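Local coordinates for protein Ral guanine nucleotide dissociation stimulator-like 2 (Mus musculus, PDB 4JGW) that probably acts as a guanine nucleotide exchange factor and associates in vitro with GTP-bound Rap1A and H-Ras, at residues A81-F86 against P130-S135; R113-A118 against S146-T151; L213-F218 against K434-Y439; Q225-L230 against K396-L401. All coordinates share one frame; numbering follows the deposited sequence.

Interaction 1: A81-F86 against P130-S135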
loop_
_atom_site.group_PDB
_atom_site.type_symbol
_atom_site.label_atom_id
_atom_site.label_comp_id
_atom_site.label_asym_id
_atom_site.label_seq_id
_atom_site.Cartn_x
_atom_site.Cartn_y
_atom_site.Cartn_z
ATOM N N ALA A 81 -3.670 8.644 8.808
ATOM C CA ALA A 81 -3.191 7.486 8.053
ATOM C C ALA A 81 -2.117 6.678 8.786
ATOM O O ALA A 81 -2.055 5.459 8.639
ATOM C CB ALA A 81 -2.688 7.913 6.682
ATOM N N THR A 82 -1.281 7.357 9.571
ATOM C CA THR A 82 -0.123 6.719 10.206
ATOM C C THR A 82 -0.273 6.435 11.708
ATOM O O THR A 82 0.611 5.822 12.305
ATOM C CB THR A 82 1.177 7.541 9.993
ATOM O OG1 THR A 82 1.054 8.819 10.631
ATOM C CG2 THR A 82 1.476 7.733 8.508
ATOM N N HIS A 83 -1.379 6.868 12.313
ATOM C CA HIS A 83 -1.523 6.837 13.778
ATOM C C HIS A 83 -1.349 5.459 14.428
ATOM O O HIS A 83 -0.855 5.361 15.551
ATOM C CB HIS A 83 -2.829 7.501 14.236
ATOM C CG HIS A 83 -4.047 6.651 14.056
ATOM N ND1 HIS A 83 -4.703 6.532 12.849
ATOM C CD2 HIS A 83 -4.742 5.892 14.938
ATOM C CE1 HIS A 83 -5.742 5.729 12.993
ATOM N NE2 HIS A 83 -5.789 5.328 14.251
ATOM N N ARG A 84 -1.737 4.405 13.714
ATOM C CA ARG A 84 -1.658 3.044 14.244
ATOM C C ARG A 84 -0.221 2.543 14.395
ATOM O O ARG A 84 0.010 1.488 14.983
ATOM C CB ARG A 84 -2.478 2.077 13.388
ATOM C CG ARG A 84 -3.973 2.279 13.510
ATOM C CD ARG A 84 -4.738 1.083 12.985
ATOM N NE ARG A 84 -6.095 1.059 13.525
ATOM C CZ ARG A 84 -6.870 -0.017 13.575
ATOM N NH1 ARG A 84 -6.433 -1.186 13.118
ATOM N NH2 ARG A 84 -8.089 0.075 14.092
ATOM N N ALA A 85 0.735 3.306 13.867
ATOM C CA ALA A 85 2.150 2.969 13.993
ATOM C C ALA A 85 2.733 3.370 15.350
ATOM O O ALA A 85 3.709 2.770 15.806
ATOM C CB ALA A 85 2.952 3.598 12.860
ATOM N N PHE A 86 2.137 4.379 15.990
ATOM C CA PHE A 86 2.653 4.903 17.265
ATOM C C PHE A 86 1.612 5.004 18.385
ATOM O O PHE A 86 1.968 5.107 19.560
ATOM C CB PHE A 86 3.373 6.250 17.064
ATOM C CG PHE A 86 2.531 7.311 16.396
ATOM C CD1 PHE A 86 1.764 8.190 17.152
ATOM C CD2 PHE A 86 2.523 7.440 15.008
ATOM C CE1 PHE A 86 0.991 9.175 16.536
ATOM C CE2 PHE A 86 1.754 8.422 14.385
ATOM C CZ PHE A 86 0.990 9.290 15.151
ATOM N N PRO A 130 -12.433 3.451 7.089
ATOM C CA PRO A 130 -13.582 2.889 7.811
ATOM C C PRO A 130 -13.231 1.664 8.661
ATOM O O PRO A 130 -13.876 1.427 9.685
ATOM C CB PRO A 130 -14.556 2.508 6.688
ATOM C CG PRO A 130 -13.713 2.369 5.470
ATOM C CD PRO A 130 -12.602 3.358 5.626
ATOM N N GLU A 131 -12.208 0.918 8.246
ATOM C CA GLU A 131 -11.781 -0.308 8.929
ATOM C C GLU A 131 -11.179 -0.053 10.314
ATOM O O GLU A 131 -11.060 -0.979 11.123
ATOM C CB GLU A 131 -10.793 -1.100 8.060
ATOM C CG GLU A 131 -11.367 -1.625 6.737
ATOM C CD GLU A 131 -11.280 -0.618 5.589
ATOM O OE1 GLU A 131 -10.728 0.492 5.783
ATOM O OE2 GLU A 131 -11.764 -0.945 4.483
ATOM N N ASP A 132 -10.803 1.198 10.581
ATOM C CA ASP A 132 -10.268 1.598 11.885
ATOM C C ASP A 132 -11.314 1.499 12.994
ATOM O O ASP A 132 -10.980 1.226 14.145
ATOM C CB ASP A 132 -9.717 3.030 11.833
ATOM C CG ASP A 132 -8.351 3.121 11.168
ATOM O OD1 ASP A 132 -7.852 2.107 10.638
ATOM O OD2 ASP A 132 -7.772 4.227 11.174
ATOM N N PHE A 133 -12.576 1.719 12.631
ATOM C CA PHE A 133 -13.673 1.777 13.594
ATOM C C PHE A 133 -14.432 0.453 13.699
ATOM O O PHE A 133 -14.858 -0.119 12.690
ATOM C CB PHE A 133 -14.636 2.912 13.234
ATOM C CG PHE A 133 -13.986 4.268 13.186
ATOM C CD1 PHE A 133 -13.476 4.768 11.992
ATOM C CD2 PHE A 133 -13.880 5.043 14.337
ATOM C CE1 PHE A 133 -12.870 6.022 11.945
ATOM C CE2 PHE A 133 -13.276 6.297 14.300
ATOM C CZ PHE A 133 -12.772 6.787 13.100
ATOM N N GLY A 134 -14.595 -0.021 14.930
ATOM C CA GLY A 134 -15.322 -1.256 15.199
ATOM C C GLY A 134 -15.942 -1.271 16.582
ATOM O O GLY A 134 -16.528 -0.279 17.021
ATOM N N SER A 135 -15.808 -2.406 17.264
ATOM C CA SER A 135 -16.366 -2.593 18.602
ATOM C C SER A 135 -15.496 -1.949 19.678
ATOM O O SER A 135 -15.991 -1.580 20.744
ATOM C CB SER A 135 -16.545 -4.087 18.893
ATOM O OG SER A 135 -16.923 -4.309 20.241
#
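A first torsion of 78° places the imidazole of His-83 between its own backbone N and carbonyl carbon, whereas Arg-84 keeps CG anti to its carbonyl carbon and then runs extended from CG to NE. Both side chains thereby reach Asp-132, in the short 3-10 segment 130-132. The contact belongs to the RasGEF N-terminal motif, the helical REM domain, and joins the region at the end of helix 75-82 to the loop that follows helix 108-128.

The two carboxylate oxygens of Asp-132 divide the work. OD2 sits in the ring plane at the edge of His-83, 3.1 Å from CE1, with the carboxylate turned 76° from the imidazole; the ring nitrogens are used elsewhere, ND1 on Leu-80 O and NE2 on Thr-89 OG1. OD2 also accepts a hydrogen bond from Trp-125 NE1, a second restraint on the carboxylate.

OD1 instead lies over one face of the Arg-84 guanidinium. The two flat groups are almost parallel, 5° apart, and OD1 stands 3.5 Å from Arg-84 NE. This salt bridge is therefore one of charge alone, since no N-H points at the oxygen, and Arg-84 NE spends its hydrogen bond on Thr-89 OG1. Thr-89 thus positions both the arginine and the histidine, whose ring carries Arg-84 CG 3.6 Å above one face, offset toward the rim.

Interaction 2: R113-A118 against S146-T151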
loop_
_atom_site.group_PDB
_atom_site.type_symbol
_atom_site.label_atom_id
_atom_site.label_comp_id
_atom_site.label_asym_id
_atom_site.label_seq_id
_atom_site.Cartn_x
_atom_site.Cartn_y
_atom_site.Cartn_z
ATOM N N ARG A 113 -16.802 26.069 17.001
ATOM C CA ARG A 113 -15.729 26.045 16.009
ATOM C C ARG A 113 -14.929 24.742 16.080
ATOM O O ARG A 113 -14.809 24.030 15.082
ATOM C CB ARG A 113 -14.805 27.250 16.214
ATOM C CG ARG A 113 -13.706 27.416 15.168
ATOM C CD ARG A 113 -12.496 28.150 15.747
ATOM N NE ARG A 113 -12.821 29.498 16.214
ATOM C CZ ARG A 113 -12.132 30.165 17.140
ATOM N NH1 ARG A 113 -11.072 29.616 17.723
ATOM N NH2 ARG A 113 -12.511 31.386 17.492
ATOM N N THR A 114 -14.401 24.437 17.265
ATOM C CA THR A 114 -13.579 23.246 17.487
ATOM C C THR A 114 -14.385 21.957 17.313
ATOM O O THR A 114 -13.882 20.977 16.755
ATOM C CB THR A 114 -12.910 23.276 18.876
ATOM O OG1 THR A 114 -12.169 24.492 19.018
ATOM C CG2 THR A 114 -11.960 22.090 19.063
ATOM N N THR A 115 -15.630 21.967 17.786
ATOM C CA THR A 115 -16.542 20.843 17.583
ATOM C C THR A 115 -16.757 20.610 16.085
ATOM O O THR A 115 -16.799 19.467 15.632
ATOM C CB THR A 115 -17.892 21.055 18.305
ATOM O OG1 THR A 115 -17.648 21.354 19.684
ATOM C CG2 THR A 115 -18.761 19.806 18.222
ATOM N N GLY A 116 -16.864 21.703 15.328
ATOM C CA GLY A 116 -16.967 21.646 13.870
ATOM C C GLY A 116 -15.741 21.033 13.216
ATOM O O GLY A 116 -15.860 20.253 12.270
ATOM N N VAL A 117 -14.560 21.387 13.721
ATOM C CA VAL A 117 -13.309 20.806 13.237
ATOM C C VAL A 117 -13.260 19.312 13.577
ATOM O O VAL A 117 -12.859 18.499 12.745
ATOM C CB VAL A 117 -12.062 21.541 13.795
ATOM C CG1 VAL A 117 -10.780 20.967 13.203
ATOM C CG2 VAL A 117 -12.142 23.031 13.495
ATOM N N ALA A 118 -13.690 18.964 14.789
ATOM C CA ALA A 118 -13.721 17.572 15.238
ATOM C C ALA A 118 -14.657 16.714 14.383
ATOM O O ALA A 118 -14.284 15.616 13.969
ATOM C CB ALA A 118 -14.099 17.488 16.716
ATOM N N SER A 146 -22.594 11.887 23.703
ATOM C CA SER A 146 -23.082 12.477 24.949
ATOM C C SER A 146 -22.590 13.916 25.084
ATOM O O SER A 146 -23.272 14.752 25.671
ATOM C CB SER A 146 -22.653 11.650 26.164
ATOM O OG SER A 146 -21.249 11.707 26.358
ATOM N N PHE A 147 -21.406 14.189 24.538
ATOM C CA PHE A 147 -20.838 15.538 24.513
ATOM C C PHE A 147 -21.639 16.469 23.604
ATOM O O PHE A 147 -21.843 17.641 23.931
ATOM C CB PHE A 147 -19.364 15.494 24.083
ATOM C CG PHE A 147 -18.858 16.784 23.491
ATOM C CD1 PHE A 147 -18.412 17.817 24.311
ATOM C CD2 PHE A 147 -18.828 16.967 22.111
ATOM C CE1 PHE A 147 -17.949 19.012 23.765
ATOM C CE2 PHE A 147 -18.368 18.159 21.557
ATOM C CZ PHE A 147 -17.927 19.181 22.385
ATOM N N LEU A 148 -22.084 15.936 22.468
ATOM C CA LEU A 148 -22.819 16.705 21.461
ATOM C C LEU A 148 -24.221 17.098 21.927
ATOM O O LEU A 148 -24.661 18.227 21.698
ATOM C CB LEU A 148 -22.893 15.929 20.139
ATOM C CG LEU A 148 -21.586 15.740 19.359
ATOM C CD1 LEU A 148 -21.668 14.529 18.449
ATOM C CD2 LEU A 148 -21.228 16.990 18.562
ATOM N N LEU A 149 -24.911 16.161 22.575
ATOM C CA LEU A 149 -26.252 16.401 23.115
ATOM C C LEU A 149 -26.213 17.309 24.341
ATOM O O LEU A 149 -27.142 18.081 24.578
ATOM C CB LEU A 149 -26.940 15.074 23.459
ATOM C CG LEU A 149 -27.796 14.360 22.402
ATOM C CD1 LEU A 149 -26.984 13.878 21.201
ATOM C CD2 LEU A 149 -28.535 13.191 23.038
ATOM N N ARG A 150 -25.129 17.206 25.107
ATOM C CA ARG A 150 -24.912 18.008 26.310
ATOM C C ARG A 150 -24.656 19.477 25.970
ATOM O O ARG A 150 -25.065 20.372 26.712
ATOM C CB ARG A 150 -23.727 17.441 27.088
ATOM C CG ARG A 150 -23.753 17.662 28.588
ATOM C CD ARG A 150 -22.916 16.594 29.285
ATOM N NE ARG A 150 -21.550 16.534 28.761
ATOM C CZ ARG A 150 -20.842 15.415 28.616
ATOM N NH1 ARG A 150 -21.361 14.237 28.942
ATOM N NH2 ARG A 150 -19.609 15.472 28.130
ATOM N N THR A 151 -23.976 19.712 24.848
ATOM C CA THR A 151 -23.673 21.067 24.385
ATOM C C THR A 151 -24.757 21.621 23.457
ATOM O O THR A 151 -24.798 22.824 23.187
ATOM C CB THR A 151 -22.296 21.142 23.675
ATOM O OG1 THR A 151 -22.216 20.132 22.661
ATOM C CG2 THR A 151 -21.161 20.946 24.673
#
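Phe-147 is the first residue of 146-151 to meet Thr-115 of 113-118. With its CG anti to the backbone N (chi1 156°), the phenyl ring extends toward the other helix and presents its far edge. Thr-115 OG1 lies in the ring plane 3.5 Å from Phe-147 CZ, and Thr-115 CG2 packs 3.7 Å from Phe-147 CE2, so both branches of the threonine meet the CE2-CZ corner of the ring. The hydroxyl is paired within its own helix, where Thr-115 OG1 bonds Leu-111 O; toward the phenylalanine it makes only van der Waals contact.

Leu-148 follows, running antiparallel alongside the threonine, with Leu-148 CD2 3.8 Å from Thr-115 CG2. This is also where the backbones approach each other most closely, the CA atoms of Thr-115 and Leu-148 being 8.5 Å apart.

At Thr-151 the side chain turns back on the helix. OG1 donates to Phe-147 O over 2.8 Å, with a C=O...donor angle of 138°, and Thr-151 N donates to the same oxygen, so two donors hold that carbonyl.

The contact is buried packing in the REM region between helices 108-128 and 138-151, whose segments run in opposite directions. Leu-100 of helix 89-101 touches both Thr-115 and Phe-147, making this a three-helix junction, while Leu-111 and Ile-119 of helix 108-128 add further cover to Phe-147 and Leu-148.

Interaction 3: L213-F218 against K434-Y439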
loop_
_atom_site.group_PDB
_atom_site.type_symbol
_atom_site.label_atom_id
_atom_site.label_comp_id
_atom_site.label_asym_id
_atom_site.label_seq_id
_atom_site.Cartn_x
_atom_site.Cartn_y
_atom_site.Cartn_z
ATOM N N LEU A 213 -7.161 -10.718 -10.369
ATOM C CA LEU A 213 -6.909 -11.152 -8.997
ATOM C C LEU A 213 -5.980 -10.183 -8.259
ATOM O O LEU A 213 -6.238 -9.835 -7.104
ATOM C CB LEU A 213 -6.335 -12.573 -8.973
ATOM C CG LEU A 213 -7.229 -13.732 -9.431
ATOM C CD1 LEU A 213 -6.385 -14.951 -9.767
ATOM C CD2 LEU A 213 -8.290 -14.083 -8.391
ATOM N N ASP A 214 -4.914 -9.752 -8.933
ATOM C CA ASP A 214 -3.960 -8.797 -8.368
ATOM C C ASP A 214 -4.592 -7.434 -8.091
ATOM O O ASP A 214 -4.319 -6.823 -7.053
ATOM C CB ASP A 214 -2.749 -8.618 -9.291
ATOM C CG ASP A 214 -1.857 -9.843 -9.341
ATOM O OD1 ASP A 214 -1.769 -10.583 -8.335
ATOM O OD2 ASP A 214 -1.233 -10.064 -10.399
ATOM N N ALA A 215 -5.430 -6.971 -9.021
ATOM C CA ALA A 215 -6.062 -5.652 -8.923
ATOM C C ALA A 215 -6.989 -5.530 -7.721
ATOM O O ALA A 215 -6.893 -4.562 -6.964
ATOM C CB ALA A 215 -6.808 -5.302 -10.214
ATOM N N GLU A 216 -7.877 -6.510 -7.538
ATOM C CA GLU A 216 -8.841 -6.458 -6.436
ATOM C C GLU A 216 -8.168 -6.547 -5.065
ATOM O O GLU A 216 -8.638 -5.934 -4.105
ATOM C CB GLU A 216 -9.978 -7.484 -6.597
ATOM C CG GLU A 216 -9.588 -8.953 -6.492
ATOM C CD GLU A 216 -10.792 -9.898 -6.513
ATOM O OE1 GLU A 216 -11.950 -9.416 -6.506
ATOM O OE2 GLU A 216 -10.576 -11.130 -6.536
ATOM N N LEU A 217 -7.064 -7.291 -4.989
ATOM C CA LEU A 217 -6.244 -7.333 -3.778
ATOM C C LEU A 217 -5.555 -5.993 -3.525
ATOM O O LEU A 217 -5.482 -5.532 -2.384
ATOM C CB LEU A 217 -5.205 -8.457 -3.851
ATOM C CG LEU A 217 -5.718 -9.892 -3.692
ATOM C CD1 LEU A 217 -4.653 -10.871 -4.124
ATOM C CD2 LEU A 217 -6.170 -10.187 -2.263
ATOM N N PHE A 218 -5.059 -5.369 -4.591
ATOM C CA PHE A 218 -4.411 -4.068 -4.476
ATOM C C PHE A 218 -5.412 -2.973 -4.100
ATOM O O PHE A 218 -5.062 -2.027 -3.393
ATOM C CB PHE A 218 -3.652 -3.708 -5.760
ATOM C CG PHE A 218 -3.016 -2.341 -5.725
ATOM C CD1 PHE A 218 -2.064 -2.021 -4.758
ATOM C CD2 PHE A 218 -3.373 -1.374 -6.657
ATOM C CE1 PHE A 218 -1.484 -0.760 -4.720
ATOM C CE2 PHE A 218 -2.794 -0.110 -6.630
ATOM C CZ PHE A 218 -1.850 0.199 -5.657
ATOM N N LYS A 434 -6.410 4.479 -7.340
ATOM C CA LYS A 434 -7.454 5.093 -8.165
ATOM C C LYS A 434 -7.225 4.834 -9.661
ATOM O O LYS A 434 -8.182 4.738 -10.430
ATOM C CB LYS A 434 -7.635 6.592 -7.847
ATOM C CG LYS A 434 -7.222 7.578 -8.943
ATOM C CD LYS A 434 -5.776 8.007 -8.798
ATOM C CE LYS A 434 -5.214 8.521 -10.110
ATOM N NZ LYS A 434 -3.728 8.603 -10.062
ATOM N N GLU A 435 -5.959 4.709 -10.058
ATOM C CA GLU A 435 -5.614 4.358 -11.431
ATOM C C GLU A 435 -5.937 2.887 -11.706
ATOM O O GLU A 435 -6.352 2.536 -12.813
ATOM C CB GLU A 435 -4.142 4.652 -11.718
ATOM C CG GLU A 435 -3.840 4.874 -13.199
ATOM C CD GLU A 435 -2.352 4.916 -13.511
ATOM O OE1 GLU A 435 -1.567 5.411 -12.669
ATOM O OE2 GLU A 435 -1.967 4.458 -14.608
ATOM N N CYS A 436 -5.756 2.044 -10.689
ATOM C CA CYS A 436 -6.102 0.621 -10.752
ATOM C C CYS A 436 -7.599 0.395 -10.994
ATOM O O CYS A 436 -7.987 -0.587 -11.632
ATOM C CB CYS A 436 -5.667 -0.091 -9.469
ATOM S SG CYS A 436 -5.952 -1.877 -9.455
ATOM N N ARG A 437 -8.424 1.311 -10.486
ATOM C CA ARG A 437 -9.877 1.275 -10.689
ATOM C C ARG A 437 -10.264 1.378 -12.168
ATOM O O ARG A 437 -11.355 0.960 -12.560
ATOM C CB ARG A 437 -10.568 2.380 -9.878
ATOM C CG ARG A 437 -10.443 2.203 -8.371
ATOM C CD ARG A 437 -11.272 3.209 -7.588
ATOM N NE ARG A 437 -11.186 2.953 -6.150
ATOM C CZ ARG A 437 -10.372 3.590 -5.310
ATOM N NH1 ARG A 437 -9.565 4.550 -5.745
ATOM N NH2 ARG A 437 -10.369 3.274 -4.024
ATOM N N GLY A 438 -9.351 1.920 -12.976
ATOM C CA GLY A 438 -9.540 2.063 -14.421
ATOM C C GLY A 438 -9.632 0.769 -15.221
ATOM O O GLY A 438 -10.106 0.784 -16.359
ATOM N N TYR A 439 -9.181 -0.343 -14.638
ATOM C CA TYR A 439 -9.291 -1.660 -15.281
ATOM C C TYR A 439 -10.738 -2.033 -15.589
ATOM O O TYR A 439 -11.648 -1.746 -14.805
ATOM C CB TYR A 439 -8.680 -2.765 -14.411
ATOM C CG TYR A 439 -7.172 -2.901 -14.477
ATOM C CD1 TYR A 439 -6.406 -2.851 -13.315
ATOM C CD2 TYR A 439 -6.512 -3.100 -15.693
ATOM C CE1 TYR A 439 -5.026 -2.985 -13.355
ATOM C CE2 TYR A 439 -5.124 -3.234 -15.745
ATOM C CZ TYR A 439 -4.389 -3.172 -14.569
ATOM O OH TYR A 439 -3.020 -3.303 -14.593
#
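Phe-218, whose ring meets Cys-436 across this contact, is tied to its own helix by a 3.0 Å bond from Phe-218 N to Asp-214 O. That turn belongs to helix 203-219 of the Ras-GEF (CDC25-homology) domain, which packs here on the C-terminal end of helix 416-436 and the type I turn from Cys-436 to Tyr-439. The turn is closed by Tyr-439 N donating to Cys-436 O at 3.2 Å.

Cys-436 has the largest share of the contact. Its SG is anti to the backbone N (chi1 -177°), which sends the sulfur across to helix 203-219, where it rests 3.6 Å from Ala-215 CB. The same sulfur approaches the Phe-218 ring at its edge: SG is 5.2 Å from the ring centroid and 90° off the ring normal. Cys-436 CB lies in the ring plane as well, 3.8 Å from Phe-218 CD2.

The small side chain of Ala-215 permits a close backbone approach, its CA lying 6.5 Å from Cys-436 CA. On the other flank Tyr-439 CD1 comes to 4.0 Å from Ala-215 CB, and Tyr-439 OH is hydrogen-bonded to Leu-304 O.

Between the two segments the chemistry is thus apolar and sulfur-aromatic. With the sulfur at the ring edge, it faces ring hydrogens and not the pi cloud, so the attraction is probably mainly dispersion with a weak electrostatic part, consistent with a buried interface.

Interaction 4: Q225-L230 against K396-L401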
loop_
_atom_site.group_PDB
_atom_site.type_symbol
_atom_site.label_atom_id
_atom_site.label_comp_id
_atom_site.label_asym_id
_atom_site.label_seq_id
_atom_site.Cartn_x
_atom_site.Cartn_y
_atom_site.Cartn_z
ATOM N N GLN A 225 -1.070 -0.522 6.628
ATOM C CA GLN A 225 -0.546 -1.848 6.965
ATOM C C GLN A 225 0.819 -2.114 6.315
ATOM O O GLN A 225 1.519 -3.052 6.697
ATOM C CB GLN A 225 -1.558 -2.942 6.612
ATOM C CG GLN A 225 -2.804 -2.941 7.498
ATOM C CD GLN A 225 -3.838 -3.974 7.079
ATOM O OE1 GLN A 225 -3.609 -4.773 6.172
ATOM N NE2 GLN A 225 -4.984 -3.966 7.750
ATOM N N CYS A 226 1.191 -1.276 5.345
ATOM C CA CYS A 226 2.503 -1.348 4.696
ATOM C C CYS A 226 3.624 -0.701 5.516
ATOM O O CYS A 226 4.803 -0.901 5.217
ATOM C CB CYS A 226 2.461 -0.696 3.309
ATOM S SG CYS A 226 1.364 -1.470 2.112
ATOM N N LEU A 227 3.256 0.075 6.535
ATOM C CA LEU A 227 4.226 0.836 7.333
ATOM C C LEU A 227 5.216 -0.057 8.075
ATOM O O LEU A 227 4.847 -1.120 8.587
ATOM C CB LEU A 227 3.515 1.770 8.324
ATOM C CG LEU A 227 2.638 2.905 7.775
ATOM C CD1 LEU A 227 1.867 3.576 8.903
ATOM C CD2 LEU A 227 3.443 3.932 6.984
ATOM N N GLY A 228 6.469 0.390 8.127
ATOM C CA GLY A 228 7.553 -0.348 8.779
ATOM C C GLY A 228 7.256 -0.744 10.215
ATOM O O GLY A 228 7.628 -1.836 10.651
ATOM N N GLY A 229 6.575 0.142 10.939
ATOM C CA GLY A 229 6.203 -0.094 12.335
ATOM C C GLY A 229 5.124 -1.145 12.538
ATOM O O GLY A 229 4.992 -1.700 13.633
ATOM N N LEU A 230 4.351 -1.416 11.489
ATOM C CA LEU A 230 3.299 -2.431 11.550
ATOM C C LEU A 230 3.693 -3.722 10.831
ATOM O O LEU A 230 3.595 -4.810 11.405
ATOM C CB LEU A 230 1.972 -1.879 11.008
ATOM C CG LEU A 230 1.212 -0.892 11.905
ATOM C CD1 LEU A 230 0.147 -0.151 11.115
ATOM C CD2 LEU A 230 0.588 -1.593 13.114
ATOM N N LYS A 396 9.699 -2.280 1.030
ATOM C CA LYS A 396 11.126 -2.082 1.275
ATOM C C LYS A 396 11.451 -0.627 1.626
ATOM O O LYS A 396 12.167 -0.366 2.597
ATOM C CB LYS A 396 11.958 -2.529 0.068
ATOM C CG LYS A 396 13.324 -3.076 0.450
ATOM C CD LYS A 396 14.429 -2.563 -0.461
ATOM C CE LYS A 396 15.797 -3.008 0.054
ATOM N NZ LYS A 396 16.897 -2.118 -0.401
ATOM N N ASP A 397 10.927 0.311 0.837
ATOM C CA ASP A 397 11.121 1.739 1.095
ATOM C C ASP A 397 10.623 2.138 2.482
ATOM O O ASP A 397 11.262 2.936 3.173
ATOM C CB ASP A 397 10.430 2.591 0.024
ATOM C CG ASP A 397 11.080 2.461 -1.342
ATOM O OD1 ASP A 397 12.299 2.188 -1.412
ATOM O OD2 ASP A 397 10.367 2.637 -2.352
ATOM N N LEU A 398 9.489 1.565 2.883
ATOM C CA LEU A 398 8.901 1.834 4.192
ATOM C C LEU A 398 9.678 1.192 5.341
ATOM O O LEU A 398 9.651 1.696 6.466
ATOM C CB LEU A 398 7.423 1.434 4.221
ATOM C CG LEU A 398 6.488 2.430 3.517
ATOM C CD1 LEU A 398 5.163 1.781 3.148
ATOM C CD2 LEU A 398 6.257 3.681 4.363
ATOM N N VAL A 399 10.368 0.090 5.055
ATOM C CA VAL A 399 11.279 -0.523 6.024
ATOM C C VAL A 399 12.558 0.316 6.162
ATOM O O VAL A 399 13.023 0.548 7.280
ATOM C CB VAL A 399 11.586 -2.017 5.692
ATOM C CG1 VAL A 399 12.776 -2.530 6.490
ATOM C CG2 VAL A 399 10.372 -2.889 5.975
ATOM N N MET A 400 13.104 0.779 5.031
ATOM C CA MET A 400 14.263 1.688 5.026
ATOM C C MET A 400 13.983 2.930 5.862
ATOM O O MET A 400 14.792 3.316 6.706
ATOM C CB MET A 400 14.633 2.144 3.607
ATOM C CG MET A 400 15.210 1.102 2.652
ATOM S SD MET A 400 16.327 -0.117 3.368
ATOM C CE MET A 400 15.203 -1.511 3.402
ATOM N N LEU A 401 12.830 3.549 5.610
ATOM C CA LEU A 401 12.435 4.791 6.270
ATOM C C LEU A 401 12.240 4.605 7.774
ATOM O O LEU A 401 12.645 5.458 8.567
ATOM C CB LEU A 401 11.160 5.344 5.622
ATOM C CG LEU A 401 10.598 6.699 6.057
ATOM C CD1 LEU A 401 11.584 7.840 5.799
ATOM C CD2 LEU A 401 9.290 6.948 5.327
HETATM O O HOH W 1 7.588 3.121 7.467
#
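Helix 392-404 and helix 416-436 probably correspond to the helical hairpin of the Ras-GEF catalytic domain, as in Sos, where it pries open the nucleotide site of the G protein; the first of these helices packs here on the loop after helix 203-219. The joint is made chiefly by Leu-398 with Cys-226, Leu-227 and Gly-228.

Leu-398 has its CG anti to the carbonyl carbon (chi1 -77°), and its two methyl branches take separate partners. CD1 goes to Cys-226, 3.4 Å from the carbonyl O and 3.7 Å from CB, so one branch covers both the backbone and the root of that side chain. CD2 meets CD2 of Leu-227 at 3.9 Å, the two leucines approaching at a slant. Although the CB of Leu-227 starts out away from the helix, the branch folds back far enough for this methyl contact.

Gly-228 brings the backbones together: its CA is 4.6 Å from the CA of Val-399, a separation that the absence of a side chain makes possible. Just beyond it, Leu-230 N donates to Leu-227 O at 3.0 Å, a bond within the loop that spans Gly-228 and Gly-229. Further packing comes from Val-246 of helix 244-264, which touches Cys-226, and from Glu-422 of helix 416-436, which touches Leu-227.

Polar coupling between the two segments runs through a single water, which accepts from Gly-228 N at 3.0 Å and donates to Leu-398 O at 2.7 Å.

How the interactions relate
Interactions 1 and 2 come first along the chain, with alternating segments, and both lie in the N-terminal Ras-GEF region, their centres 22 Å apart; they share the stretch formed by helices 108-128 and 138-151 and the loop between them. Interactions 3 and 4 belong to the Ras-GEF domain, with centres about 22 Å apart and the segments of interaction 4 falling between those of interaction 3. The two regions meet where interactions 1 and 4 touch: Leu-227 CD1 packs 3.9 Å from Thr-82 CA, and Leu-230 CD2 lies 3.6 Å from Arg-84 O. Interaction 2 is remote, about 38 Å from interaction 3 between centres. The REM region thus abuts the catalytic domain beside its probable helical hairpin.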